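PDB 3VSF: ricin B lectin from Clostridium thermocellum, which is an exo-beta-1,3-galactanase, probably hydrolysing O-glycosyl bonds of beta-1,3-galactan with a family 43 glycosidase module joined to a galactose-binding family 13 carbohydrate-binding module. Local coordinates for residues Asn204-Leu209 / Gln233-Cys238; Val381-Gln386 / Ser417-Asp422. All blocks are in the same frame, centred on the assembly; numbering follows the deposited sequence.

Contact 1 of 2, residues Asn204-Leu209 / Gln233-Cys238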
loop_
_atom_site.group_PDB
_atom_site.type_symbol
_atom_site.label_atom_id
_atom_site.label_comp_id
_atom_site.label_asym_id
_atom_site.label_seq_id
_atom_site.Cartn_x
_atom_site.Cartn_y
_atom_site.Cartn_z
ATOM N N ASN A 204 9.021 5.062 23.558
ATOM C CA ASN A 204 10.456 5.189 23.788
ATOM C C ASN A 204 11.149 5.990 22.688
ATOM O O ASN A 204 12.136 5.539 22.109
ATOM C CB ASN A 204 11.096 3.804 23.923
ATOM C CG ASN A 204 12.483 3.857 24.537
ATOM O OD1 ASN A 204 13.167 4.878 24.469
ATOM N ND2 ASN A 204 12.905 2.752 25.139
ATOM N N GLU A 205 10.623 7.178 22.406
ATOM C CA GLU A 205 11.172 8.040 21.361
ATOM C C GLU A 205 11.068 7.406 19.976
ATOM O O GLU A 205 12.030 7.412 19.207
ATOM C CB GLU A 205 12.628 8.405 21.664
ATOM C CG GLU A 205 12.786 9.553 22.644
ATOM C CD GLU A 205 12.216 10.852 22.109
ATOM O OE1 GLU A 205 11.249 11.368 22.709
ATOM O OE2 GLU A 205 12.734 11.358 21.091
ATOM N N ASN A 206 9.893 6.864 19.666
ATOM C CA ASN A 206 9.644 6.235 18.371
ATOM C C ASN A 206 10.629 5.112 18.044
ATOM O O ASN A 206 10.701 4.655 16.905
ATOM C CB ASN A 206 9.651 7.282 17.253
ATOM C CG ASN A 206 8.619 8.373 17.467
ATOM O OD1 ASN A 206 7.635 8.183 18.184
ATOM N ND2 ASN A 206 8.838 9.525 16.843
ATOM N N MET A 207 11.381 4.669 19.046
ATOM C CA MET A 207 12.370 3.617 18.848
ATOM C C MET A 207 11.757 2.233 19.033
ATOM O O MET A 207 12.216 1.256 18.441
ATOM C CB MET A 207 13.549 3.798 19.805
ATOM C CG MET A 207 14.322 5.092 19.606
ATOM S SD MET A 207 15.143 5.181 18.003
ATOM C CE MET A 207 16.166 3.711 18.063
ATOM N N ASP A 208 10.720 2.154 19.861
ATOM C CA ASP A 208 10.060 0.884 20.133
ATOM C C ASP A 208 8.575 0.952 19.800
ATOM O O ASP A 208 7.955 2.009 19.897
ATOM C CB ASP A 208 10.247 0.486 21.600
ATOM C CG ASP A 208 11.705 0.465 22.021
ATOM O OD1 ASP A 208 12.576 0.301 21.142
ATOM O OD2 ASP A 208 11.979 0.611 23.231
ATOM N N LEU A 209 8.011 -0.182 19.397
ATOM C CA LEU A 209 6.578 -0.280 19.158
ATOM C C LEU A 209 5.897 -0.965 20.334
ATOM O O LEU A 209 6.312 -2.043 20.762
ATOM C CB LEU A 209 6.290 -1.050 17.868
ATOM C CG LEU A 209 6.435 -0.283 16.553
ATOM C CD1 LEU A 209 6.205 -1.209 15.368
ATOM C CD2 LEU A 209 5.471 0.890 16.513
ATOM N N GLN A 233 13.113 1.346 15.413
ATOM C CA GLN A 233 12.552 2.636 15.023
ATOM C C GLN A 233 11.574 2.534 13.851
ATOM O O GLN A 233 11.759 3.178 12.818
ATOM C CB GLN A 233 13.685 3.611 14.688
ATOM C CG GLN A 233 13.277 5.072 14.620
ATOM C CD GLN A 233 14.472 5.996 14.463
ATOM O OE1 GLN A 233 15.621 5.557 14.522
ATOM N NE2 GLN A 233 14.206 7.281 14.264
ATOM N N ARG A 234 10.531 1.726 14.019
ATOM C CA ARG A 234 9.506 1.579 12.991
ATOM C C ARG A 234 8.318 2.494 13.275
ATOM O O ARG A 234 7.904 2.649 14.423
ATOM C CB ARG A 234 9.042 0.124 12.894
ATOM C CG ARG A 234 10.164 -0.870 12.635
ATOM C CD ARG A 234 11.000 -0.459 11.434
ATOM N NE ARG A 234 10.203 -0.373 10.215
ATOM C CZ ARG A 234 10.682 0.017 9.037
ATOM N NH1 ARG A 234 11.957 0.361 8.918
ATOM N NH2 ARG A 234 9.885 0.065 7.979
ATOM N N GLU A 235 7.771 3.098 12.223
ATOM C CA GLU A 235 6.670 4.046 12.370
ATOM C C GLU A 235 5.453 3.649 11.539
ATOM O O GLU A 235 5.441 2.597 10.903
ATOM C CB GLU A 235 7.126 5.453 11.981
ATOM C CG GLU A 235 8.418 5.886 12.649
ATOM C CD GLU A 235 8.374 5.724 14.154
ATOM O OE1 GLU A 235 7.358 6.112 14.766
ATOM O OE2 GLU A 235 9.353 5.198 14.723
ATOM N N ALA A 236 4.436 4.506 11.555
ATOM C CA ALA A 236 3.203 4.283 10.802
ATOM C C ALA A 236 2.792 2.813 10.749
ATOM O O ALA A 236 2.605 2.257 9.667
ATOM C CB ALA A 236 3.338 4.845 9.395
ATOM N N PRO A 237 2.636 2.180 11.921
ATOM C CA PRO A 237 2.332 0.747 11.968
ATOM C C PRO A 237 0.902 0.432 11.540
ATOM O O PRO A 237 -0.014 1.210 11.808
ATOM C CB PRO A 237 2.527 0.405 13.446
ATOM C CG PRO A 237 2.202 1.667 14.158
ATOM C CD PRO A 237 2.690 2.777 13.267
ATOM N N CYS A 238 0.727 -0.705 10.876
ATOM C CA CYS A 238 -0.593 -1.188 10.488
ATOM C C CYS A 238 -0.734 -2.647 10.902
ATOM O O CYS A 238 0.041 -3.498 10.469
ATOM C CB CYS A 238 -0.797 -1.052 8.977
ATOM S SG CYS A 238 -0.711 0.642 8.350
#
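Leu-209 makes the dense end of this contact, its forked tip pressed against Arg-234 and Pro-237. CD1 rests on CB of Arg-234 at 4.0 Å, while CD2 reaches over to the ring of Pro-237, 4.1 Å from CG. Leu-209 also packs on Leu-248 and Thr-250 of strand 246-251. The guanidinium of Arg-234 leaves this packing: its NE is hydrogen-bonded to Thr-250 OG1.

Further along, the backbones take over. Gln-233 N donates to Met-207 O across 3.2 Å, at an N-H...O angle of 153°, and Gln-233 CA brings its hydrogen to Asn-206 O in a C-H...O contact of 3.3 Å. Beside them the carboxylate of Glu-235 lies against Asn-206, with OE2 3.3 Å from CB, and the two side chains cross at about a right angle.

The other end is looser and only partly buried. Met-207 starts out pointing away from the partner segment, but bends at chi2 (-65°) and chi3 (-57°) bring its thioether back onto the extended Gln-233 side chain, SD lying 3.5 Å from OE1.

In the five-bladed propeller of this family, 204-207 is a type I' turn joining strands 197-203 and 208-214 of one four-stranded blade, with a classic bulge where Met-207 and Asp-208 face Ala-203. The 233-238 segment leads from that blade's outermost strand, 221-228, into strand 237-241 of the next. Pro-237 packs on Ile-200, and Leu-209 on strand 246-251, so the hairpin end and the loop between blades are held together at the seam between adjacent blades.

Contact 2 of 2, residues Val381-Gln386 / Ser417-Asp422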
loop_
_atom_site.group_PDB
_atom_site.type_symbol
_atom_site.label_atom_id
_atom_site.label_comp_id
_atom_site.label_asym_id
_atom_site.label_seq_id
_atom_site.Cartn_x
_atom_site.Cartn_y
_atom_site.Cartn_z
ATOM N N VAL A 381 2.141 -18.347 -13.036
ATOM C CA VAL A 381 1.733 -17.018 -12.600
ATOM C C VAL A 381 2.546 -16.606 -11.381
ATOM O O VAL A 381 2.353 -15.525 -10.827
ATOM C CB VAL A 381 0.234 -16.965 -12.257
ATOM C CG1 VAL A 381 -0.604 -17.097 -13.520
ATOM C CG2 VAL A 381 -0.121 -18.050 -11.251
ATOM N N ASP A 382 3.458 -17.482 -10.968
ATOM C CA ASP A 382 4.326 -17.214 -9.828
ATOM C C ASP A 382 5.177 -15.973 -10.065
ATOM O O ASP A 382 5.471 -15.619 -11.206
ATOM C CB ASP A 382 5.227 -18.418 -9.547
ATOM C CG ASP A 382 4.458 -19.608 -9.009
ATOM O OD1 ASP A 382 3.212 -19.579 -9.053
ATOM O OD2 ASP A 382 5.102 -20.574 -8.546
ATOM N N ASN A 383 5.569 -15.316 -8.980
ATOM C CA ASN A 383 6.405 -14.129 -9.074
ATOM C C ASN A 383 7.846 -14.500 -9.407
ATOM O O ASN A 383 8.363 -15.507 -8.921
ATOM C CB ASN A 383 6.348 -13.334 -7.767
ATOM C CG ASN A 383 6.856 -11.916 -7.925
ATOM O OD1 ASN A 383 6.736 -11.317 -8.995
ATOM N ND2 ASN A 383 7.431 -11.371 -6.858
ATOM N N ALA A 384 8.483 -13.686 -10.246
ATOM C CA ALA A 384 9.869 -13.909 -10.656
ATOM C C ALA A 384 10.029 -15.128 -11.564
ATOM O O ALA A 384 11.133 -15.648 -11.728
ATOM C CB ALA A 384 10.782 -14.022 -9.439
ATOM N N ALA A 385 8.925 -15.578 -12.154
ATOM C CA ALA A 385 8.962 -16.707 -13.077
ATOM C C ALA A 385 9.784 -16.364 -14.316
ATOM O O ALA A 385 9.697 -15.254 -14.841
ATOM C CB ALA A 385 7.553 -17.123 -13.468
ATOM N N GLN A 386 10.580 -17.324 -14.777
ATOM C CA GLN A 386 11.458 -17.117 -15.924
ATOM C C GLN A 386 10.674 -16.899 -17.213
ATOM O O GLN A 386 9.687 -17.586 -17.474
ATOM C CB GLN A 386 12.405 -18.309 -16.088
ATOM C CG GLN A 386 13.257 -18.262 -17.349
ATOM C CD GLN A 386 14.328 -17.191 -17.293
ATOM O OE1 GLN A 386 15.095 -17.116 -16.334
ATOM N NE2 GLN A 386 14.382 -16.353 -18.322
ATOM N N SER A 417 -1.134 -13.476 -15.751
ATOM C CA SER A 417 -0.694 -12.917 -14.479
ATOM C C SER A 417 -0.392 -11.435 -14.656
ATOM O O SER A 417 0.315 -11.049 -15.584
ATOM C CB SER A 417 0.547 -13.651 -13.965
ATOM O OG SER A 417 1.631 -13.507 -14.865
ATOM N N GLY A 418 -0.927 -10.608 -13.764
ATOM C CA GLY A 418 -0.783 -9.168 -13.878
ATOM C C GLY A 418 0.634 -8.661 -13.685
ATOM O O GLY A 418 0.854 -7.460 -13.520
ATOM N N ARG A 419 1.599 -9.574 -13.712
ATOM C CA ARG A 419 2.995 -9.219 -13.505
ATOM C C ARG A 419 3.605 -8.606 -14.761
ATOM O O ARG A 419 3.151 -8.870 -15.874
ATOM C CB ARG A 419 3.791 -10.444 -13.058
ATOM C CG ARG A 419 3.122 -11.201 -11.925
ATOM C CD ARG A 419 4.019 -12.280 -11.348
ATOM N NE ARG A 419 3.337 -13.026 -10.295
ATOM C CZ ARG A 419 3.200 -12.598 -9.044
ATOM N NH1 ARG A 419 3.700 -11.423 -8.687
ATOM N NH2 ARG A 419 2.562 -13.343 -8.152
ATOM N N ALA A 420 4.634 -7.784 -14.576
ATOM C CA ALA A 420 5.252 -7.067 -15.686
ATOM C C ALA A 420 6.581 -7.684 -16.106
ATOM O O ALA A 420 7.262 -8.325 -15.305
ATOM C CB ALA A 420 5.440 -5.601 -15.326
ATOM N N LEU A 421 6.942 -7.485 -17.370
ATOM C CA LEU A 421 8.225 -7.946 -17.881
ATOM C C LEU A 421 9.333 -7.195 -17.157
ATOM O O LEU A 421 9.401 -5.968 -17.212
ATOM C CB LEU A 421 8.319 -7.712 -19.390
ATOM C CG LEU A 421 9.486 -8.381 -20.120
ATOM C CD1 LEU A 421 9.421 -9.893 -19.967
ATOM C CD2 LEU A 421 9.485 -7.990 -21.587
ATOM N N ASP A 422 10.199 -7.938 -16.478
ATOM C CA ASP A 422 11.189 -7.334 -15.597
ATOM C C ASP A 422 12.589 -7.890 -15.830
ATOM O O ASP A 422 12.766 -9.094 -16.012
ATOM C CB ASP A 422 10.779 -7.553 -14.138
ATOM C CG ASP A 422 11.754 -6.935 -13.157
ATOM O OD1 ASP A 422 12.763 -7.589 -12.825
ATOM O OD2 ASP A 422 11.503 -5.796 -12.712
#
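Arg-419 reaches across to the backbone of Val-381, and that bond is the main polar link between the two segments. Its NE donates to Val-381 O at 2.7 Å with a nearly straight N-H...O angle of 175°. The acceptor lies in the guanidinium plane, at its edge, whereas seen from the carbonyl the donor is tilted 31° out of plane. An extended chain from CG to NE carries the group this far. The neighbouring carbonyl of Asp-382 is 3.5 Å from NE but badly angled for it, and it accepts instead from Gln-436 NE2.

Flat-group packing comes next. Asn-383 crosses the arginine at about a right angle and sets its CB over one face of the guanidinium, offset toward the rim and 3.5 Å from CZ. Its amide plane is turned 32° from that of the guanidinium, and OD1 lies 3.1 Å from NH1; the same oxygen receives a weak hydrogen bond from Thr-438 N.

Apolar contact is slight and lies at the exposed end, where Val-381 CG1 touches Ser-417 CB at 3.7 Å.

The charge of the arginine is met outside the two segments: NH1 forms a salt bridge with Glu-337 OE2, on the last strand of a propeller blade, and the side chain also touches Ile-331. Arg-419 thus joins the trefoil to the propeller module. A backbone carbonyl at NE, a methylene over one face and a carboxylate at NH1 together restrict how the guanidinium can turn; the Val-381 carbonyl satisfies the NE hydrogen, and the carboxylate of Glu-337 probably balances the positive charge.

How the contacts relate
The two contacts follow one another along the chain and do not touch: their centres are 34 Å apart, their nearest atoms about 19 Å, and they lie on opposite sides of the chain's centre. Contact 1 belongs to the propeller and lies away from the known galactose site; contact 2 belongs to the trefoil and sits beside that site. Residues 417-422 end in Asp-422, a residue seen to bind beta-D-galactose, although no sugar is bound to this chain. Two further sugar-binding residues are close by, the side chain of Asn-383 being about 8 Å from that of Asn-440 and about 10 Å from that of Asp-425.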